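Local coordinates for exoglucanase A (Cellulomonas fimi, PDB 7CBD), which hydrolyses beta-1,4-glucosidic linkages in cellulose with inversion at the anomeric carbon, releasing cellobiose from the non-reducing chain ends, at residues 55-60 with 121-126; 91-96 with 144-149. All blocks are in the same frame, centred on the assembly; numbering follows the deposited sequence.

Contact 1. Residues 55-60 with 121-126; sequences DRISAI and KSEYID
The ring of Tyr124 meets Ile57 and the backbone of Arg56 along one edge, where Ile57 CG1 and Arg56 O both lie near the ring plane; Arg56 O is 4.3 Å from Tyr124 CE1. Ile60 approaches the ring obliquely, its CD1 lying 4.0 Å from Tyr124 CD1. The ring of Tyr120, one turn earlier, meets that of Tyr124 with the planes at about 25°. CG of Tyr124 is anti to its backbone N (chi1 -178°), and this stretches the ring out from the helix past Ile57, until its hydroxyl is hydrogen-bonded to Met54 O and Tyr94 N. The ring is thus anchored by its polar tip while carbon packs against its near end.

In this family 6 catalytic domain, one part of a longer protein, residues 55-60 follow directly on the short parallel strand 52-54 of the barrel sheet, and 121-126 belong to helix 114-132, which connects two further parallel strands. The helix widens here into a pi-type turn, with Asp126 N bonded to Lys121 O at 2.9 Å.

Ile57 runs slantwise over this turn. With its CG1 beside the backbone N (chi1 -77°), it sets CG1 3.9 Å from Tyr124 CB, and CD1 continues to 4.1 Å from Glu123 CB. Both CG1 and CG2 of Ile57 also rest against Glu123 O. An alanine here would probably open a gap beside Tyr124 CB and leave the root of the Glu123 side chain without its apolar neighbour. Deeper in, Ile60 CD1 sits 3.7 Å from Tyr124 O and 3.8 Å from Glu123 O; the side chain also packs on Ile128, one turn further along the helix.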
loop_
_atom_site.group_PDB
_atom_site.type_symbol
_atom_site.label_atom_id
_atom_site.label_comp_id
_atom_site.label_asym_id
_atom_site.label_seq_id
_atom_site.Cartn_x
_atom_site.Cartn_y
_atom_site.Cartn_z
ATOM N N ASP A 55 2.837 12.468 3.282
ATOM C CA ASP A 55 4.152 11.843 3.408
ATOM C C ASP A 55 5.220 12.775 3.962
ATOM O O ASP A 55 6.382 12.370 4.069
ATOM C CB ASP A 55 4.611 11.196 2.089
ATOM C CG ASP A 55 4.670 12.173 0.925
ATOM O OD1 ASP A 55 4.221 13.324 1.067
ATOM O OD2 ASP A 55 5.177 11.779 -0.151
ATOM N N ARG A 56 4.850 13.999 4.321
ATOM C CA ARG A 56 5.735 14.949 4.975
ATOM C C ARG A 56 4.858 16.069 5.507
ATOM O O ARG A 56 3.721 16.252 5.057
ATOM C CB ARG A 56 6.801 15.500 4.018
ATOM C CG ARG A 56 6.269 15.880 2.660
ATOM C CD ARG A 56 7.383 16.396 1.750
ATOM N NE ARG A 56 7.035 16.351 0.333
ATOM C CZ ARG A 56 7.644 17.058 -0.618
ATOM N NH1 ARG A 56 7.255 16.933 -1.879
ATOM N NH2 ARG A 56 8.635 17.887 -0.313
ATOM N N ILE A 57 5.405 16.830 6.455
ATOM C CA ILE A 57 4.636 17.905 7.079
ATOM C C ILE A 57 4.157 18.915 6.039
ATOM O O ILE A 57 3.020 19.397 6.103
ATOM C CB ILE A 57 5.456 18.559 8.204
ATOM C CG1 ILE A 57 5.447 17.654 9.435
ATOM C CG2 ILE A 57 4.928 19.965 8.521
ATOM C CD1 ILE A 57 6.602 17.920 10.391
ATOM N N SER A 58 4.992 19.218 5.043
ATOM C CA SER A 58 4.619 20.222 4.052
ATOM C C SER A 58 3.427 19.799 3.208
ATOM O O SER A 58 2.780 20.661 2.609
ATOM C CB SER A 58 5.804 20.562 3.151
ATOM O OG SER A 58 6.105 19.499 2.271
ATOM N N ALA A 59 3.114 18.502 3.150
ATOM C CA ALA A 59 1.948 18.056 2.400
ATOM C C ALA A 59 0.641 18.497 3.042
ATOM O O ALA A 59 -0.399 18.492 2.371
ATOM C CB ALA A 59 1.962 16.535 2.254
ATOM N N ILE A 60 0.660 18.869 4.323
ATOM C CA ILE A 60 -0.581 19.252 4.992
ATOM C C ILE A 60 -1.128 20.545 4.399
ATOM O O ILE A 60 -2.304 20.628 4.037
ATOM C CB ILE A 60 -0.395 19.330 6.518
ATOM C CG1 ILE A 60 0.041 17.968 7.065
ATOM C CG2 ILE A 60 -1.696 19.791 7.190
ATOM C CD1 ILE A 60 0.608 18.026 8.484
ATOM N N LYS A 121 4.006 14.853 16.846
ATOM C CA LYS A 121 2.749 15.096 17.539
ATOM C C LYS A 121 2.182 16.469 17.199
ATOM O O LYS A 121 1.019 16.587 16.801
ATOM C CB LYS A 121 2.949 14.962 19.051
ATOM C CG LYS A 121 3.296 13.566 19.529
ATOM C CD LYS A 121 3.526 13.555 21.027
ATOM C CE LYS A 121 3.825 12.159 21.550
ATOM N NZ LYS A 121 4.168 12.213 22.997
ATOM N N SER A 122 2.992 17.520 17.340
ATOM C CA SER A 122 2.473 18.882 17.315
ATOM C C SER A 122 2.362 19.469 15.916
ATOM O O SER A 122 1.466 20.284 15.670
ATOM C CB SER A 122 3.341 19.795 18.187
ATOM O OG SER A 122 4.583 20.063 17.564
ATOM N N GLU A 123 3.252 19.088 14.997
ATOM C CA GLU A 123 3.289 19.670 13.663
ATOM C C GLU A 123 2.803 18.732 12.573
ATOM O O GLU A 123 2.635 19.172 11.428
ATOM C CB GLU A 123 4.713 20.146 13.320
ATOM C CG GLU A 123 5.226 21.276 14.195
ATOM C CD GLU A 123 6.720 21.538 14.015
ATOM O OE1 GLU A 123 7.217 21.447 12.868
ATOM O OE2 GLU A 123 7.402 21.821 15.028
ATOM N N TYR A 124 2.577 17.459 12.889
ATOM C CA TYR A 124 2.076 16.512 11.898
ATOM C C TYR A 124 0.707 15.977 12.309
ATOM O O TYR A 124 -0.294 16.298 11.659
ATOM C CB TYR A 124 3.115 15.413 11.636
ATOM C CG TYR A 124 2.658 14.432 10.585
ATOM C CD1 TYR A 124 2.708 14.755 9.229
ATOM C CD2 TYR A 124 2.153 13.191 10.950
ATOM C CE1 TYR A 124 2.249 13.856 8.258
ATOM C CE2 TYR A 124 1.695 12.290 9.991
ATOM C CZ TYR A 124 1.747 12.628 8.650
ATOM O OH TYR A 124 1.286 11.733 7.710
ATOM N N ILE A 125 0.617 15.193 13.387
ATOM C CA ILE A 125 -0.675 14.626 13.771
ATOM C C ILE A 125 -1.663 15.721 14.169
ATOM O O ILE A 125 -2.822 15.717 13.737
ATOM C CB ILE A 125 -0.518 13.563 14.875
ATOM C CG1 ILE A 125 0.289 12.358 14.374
ATOM C CG2 ILE A 125 -1.888 13.120 15.380
ATOM C CD1 ILE A 125 -0.311 11.629 13.190
ATOM N N ASP A 126 -1.241 16.659 15.022
ATOM C CA ASP A 126 -2.204 17.652 15.508
ATOM C C ASP A 126 -2.862 18.439 14.381
ATOM O O ASP A 126 -4.101 18.555 14.385
ATOM C CB ASP A 126 -1.584 18.580 16.562
ATOM C CG ASP A 126 -1.433 17.922 17.924
ATOM O OD1 ASP A 126 -1.864 16.760 18.099
ATOM O OD2 ASP A 126 -0.863 18.582 18.823
#

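Contact 2. Residues 91-96 with 144-149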
loop_
_atom_site.group_PDB
_atom_site.type_symbol
_atom_site.label_atom_id
_atom_site.label_comp_id
_atom_site.label_asym_id
_atom_site.label_seq_id
_atom_site.Cartn_x
_atom_site.Cartn_y
_atom_site.Cartn_z
ATOM N N LEU A 91 -6.719 8.304 3.317
ATOM C CA LEU A 91 -5.676 9.218 3.756
ATOM C C LEU A 91 -4.555 8.379 4.353
ATOM O O LEU A 91 -4.822 7.485 5.160
ATOM C CB LEU A 91 -6.267 10.082 4.865
ATOM C CG LEU A 91 -5.884 11.546 5.123
ATOM C CD1 LEU A 91 -5.910 11.873 6.621
ATOM C CD2 LEU A 91 -4.613 11.994 4.487
ATOM N N VAL A 92 -3.308 8.650 3.974
ATOM C CA VAL A 92 -2.172 7.903 4.515
ATOM C C VAL A 92 -1.413 8.765 5.513
ATOM O O VAL A 92 -0.933 9.857 5.174
ATOM C CB VAL A 92 -1.228 7.375 3.428
ATOM C CG1 VAL A 92 -0.280 6.342 4.042
ATOM C CG2 VAL A 92 -2.023 6.760 2.292
ATOM N N ILE A 93 -1.300 8.248 6.733
ATOM C CA ILE A 93 -0.528 8.844 7.813
ATOM C C ILE A 93 0.855 8.196 7.746
ATOM O O ILE A 93 0.983 6.979 7.912
ATOM C CB ILE A 93 -1.213 8.549 9.158
ATOM C CG1 ILE A 93 -2.681 8.995 9.131
ATOM C CG2 ILE A 93 -0.457 9.177 10.317
ATOM C CD1 ILE A 93 -2.880 10.471 8.861
ATOM N N TYR A 94 1.889 8.987 7.447
ATOM C CA TYR A 94 3.178 8.409 7.068
ATOM C C TYR A 94 4.311 9.385 7.347
ATOM O O TYR A 94 4.937 9.903 6.413
ATOM C CB TYR A 94 3.168 8.021 5.582
ATOM C CG TYR A 94 4.353 7.204 5.079
ATOM C CD1 TYR A 94 4.839 6.117 5.792
ATOM C CD2 TYR A 94 4.944 7.500 3.856
ATOM C CE1 TYR A 94 5.911 5.360 5.317
ATOM C CE2 TYR A 94 5.999 6.755 3.373
ATOM C CZ TYR A 94 6.477 5.685 4.102
ATOM O OH TYR A 94 7.530 4.951 3.597
ATOM N N ASP A 95 4.603 9.633 8.631
ATOM C CA ASP A 95 5.718 10.520 8.942
ATOM C C ASP A 95 6.359 10.224 10.293
ATOM O O ASP A 95 6.893 11.142 10.927
ATOM C CB ASP A 95 5.293 11.995 8.861
ATOM C CG ASP A 95 6.453 12.927 8.554
ATOM O OD1 ASP A 95 7.516 12.466 8.071
ATOM O OD2 ASP A 95 6.276 14.140 8.785
ATOM N N LEU A 96 6.379 8.960 10.725
ATOM C CA LEU A 96 6.905 8.652 12.052
ATOM C C LEU A 96 8.360 9.095 12.185
ATOM O O LEU A 96 9.127 9.061 11.213
ATOM C CB LEU A 96 6.861 7.153 12.334
ATOM C CG LEU A 96 5.530 6.629 12.849
ATOM C CD1 LEU A 96 5.504 5.125 12.755
ATOM C CD2 LEU A 96 5.243 7.077 14.265
ATOM N N ALA A 144 -8.088 6.148 7.422
ATOM C CA ALA A 144 -6.703 6.541 7.640
ATOM C C ALA A 144 -5.850 5.279 7.666
ATOM O O ALA A 144 -5.991 4.445 8.571
ATOM C CB ALA A 144 -6.593 7.301 8.959
ATOM N N THR A 145 -4.995 5.120 6.652
ATOM C CA THR A 145 -3.990 4.065 6.687
ATOM C C THR A 145 -2.856 4.533 7.594
ATOM O O THR A 145 -2.228 5.562 7.324
ATOM C CB THR A 145 -3.477 3.771 5.276
ATOM O OG1 THR A 145 -4.482 3.074 4.532
ATOM C CG2 THR A 145 -2.220 2.901 5.330
ATOM N N ILE A 146 -2.604 3.795 8.674
ATOM C CA ILE A 146 -1.732 4.255 9.755
ATOM C C ILE A 146 -0.330 3.682 9.553
ATOM O O ILE A 146 -0.069 2.508 9.843
ATOM C CB ILE A 146 -2.280 3.890 11.138
ATOM C CG1 ILE A 146 -3.731 4.345 11.321
ATOM C CG2 ILE A 146 -1.389 4.489 12.224
ATOM C CD1 ILE A 146 -3.941 5.829 11.195
ATOM N N GLU A 147 0.577 4.533 9.082
ATOM C CA GLU A 147 2.030 4.368 9.097
ATOM C C GLU A 147 2.518 3.081 8.443
ATOM O O GLU A 147 2.984 2.154 9.122
ATOM C CB GLU A 147 2.589 4.577 10.506
ATOM C CG GLU A 147 2.369 5.989 11.038
ATOM C CD GLU A 147 3.250 7.053 10.386
ATOM O OE1 GLU A 147 4.210 6.709 9.658
ATOM O OE2 GLU A 147 2.986 8.256 10.609
ATOM N N PRO A 148 2.466 3.011 7.115
ATOM C CA PRO A 148 3.104 1.895 6.404
ATOM C C PRO A 148 4.569 1.738 6.798
ATOM O O PRO A 148 5.238 2.698 7.182
ATOM C CB PRO A 148 2.969 2.303 4.930
ATOM C CG PRO A 148 1.775 3.229 4.908
ATOM C CD PRO A 148 1.836 3.978 6.203
ATOM N N ASP A 149 5.060 0.500 6.713
ATOM C CA ASP A 149 6.477 0.205 6.944
ATOM C C ASP A 149 6.952 0.638 8.330
ATOM O O ASP A 149 8.049 1.181 8.477
ATOM C CB ASP A 149 7.361 0.806 5.848
ATOM C CG ASP A 149 8.792 0.318 5.924
ATOM O OD1 ASP A 149 9.007 -0.823 6.390
ATOM O OD2 ASP A 149 9.703 1.089 5.551
#
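Glu147 reaches across to the backbone of residues 93-96 just beyond two neighbouring parallel strands of the family 6 barrel, 87-93 and 141-146, which flank helix 114-132 in a beta-alpha-beta unit. Parallel backbone hydrogen bonds join them, Thr145 N to Leu91 O and Ile93 N to Thr145 O. Just past them, Glu147 N adds a more bent one to Ile93 O at 2.7 Å.

The glutamate climbs beside Leu96: Glu147 CB lies 3.7 Å from Leu96 CD1, and Glu147 CG rests 3.6 Å from Ile93 O. A bend at chi2 (-73°) folds the carboxylate back over the loop, with Glu147 CD 3.4 Å from Leu96 CG. Glu147 OE2 takes a nearly straight bond (173°) from Asp95 N at 2.9 Å through its syn lone pair, and is also bonded to Tyr120 OH; OE1 receives a weak bond from Leu96 N. The carboxylate therefore holds the loop at Asp95 and, more weakly, at Leu96, beside the segment leading to Asp149, the predicted proton donor. On the face that bears Val92 and Thr145, Val92 CG1 packs 3.8 Å from Pro148 CG; past the strands Pro148 O meets the edge of the Tyr94 ring, 3.3 Å from Tyr94 CE1.

In the fold
From the N terminus the chain passes through residues 55-60, then 91-96, 121-126 and 144-149, so the two contacts cross rather than nest. Contact 1 closes a loop of 60 residues when helix 114-132 returns to the turn after strand 52-54; contact 2 closes one of 47 when strand 141-146 pairs with strand 87-93. Helix 114-132 lies inside the second loop. The centres are 11 Å apart, and the contacts touch where Tyr124 CZ packs 3.6 Å from Asp95 CB. Contact 1 ties helix 114-132 to the segment after strand 52-54, and contact 2 pairs the strands before and after that helix, near the C-terminal ends, where the chain leads to Asp149.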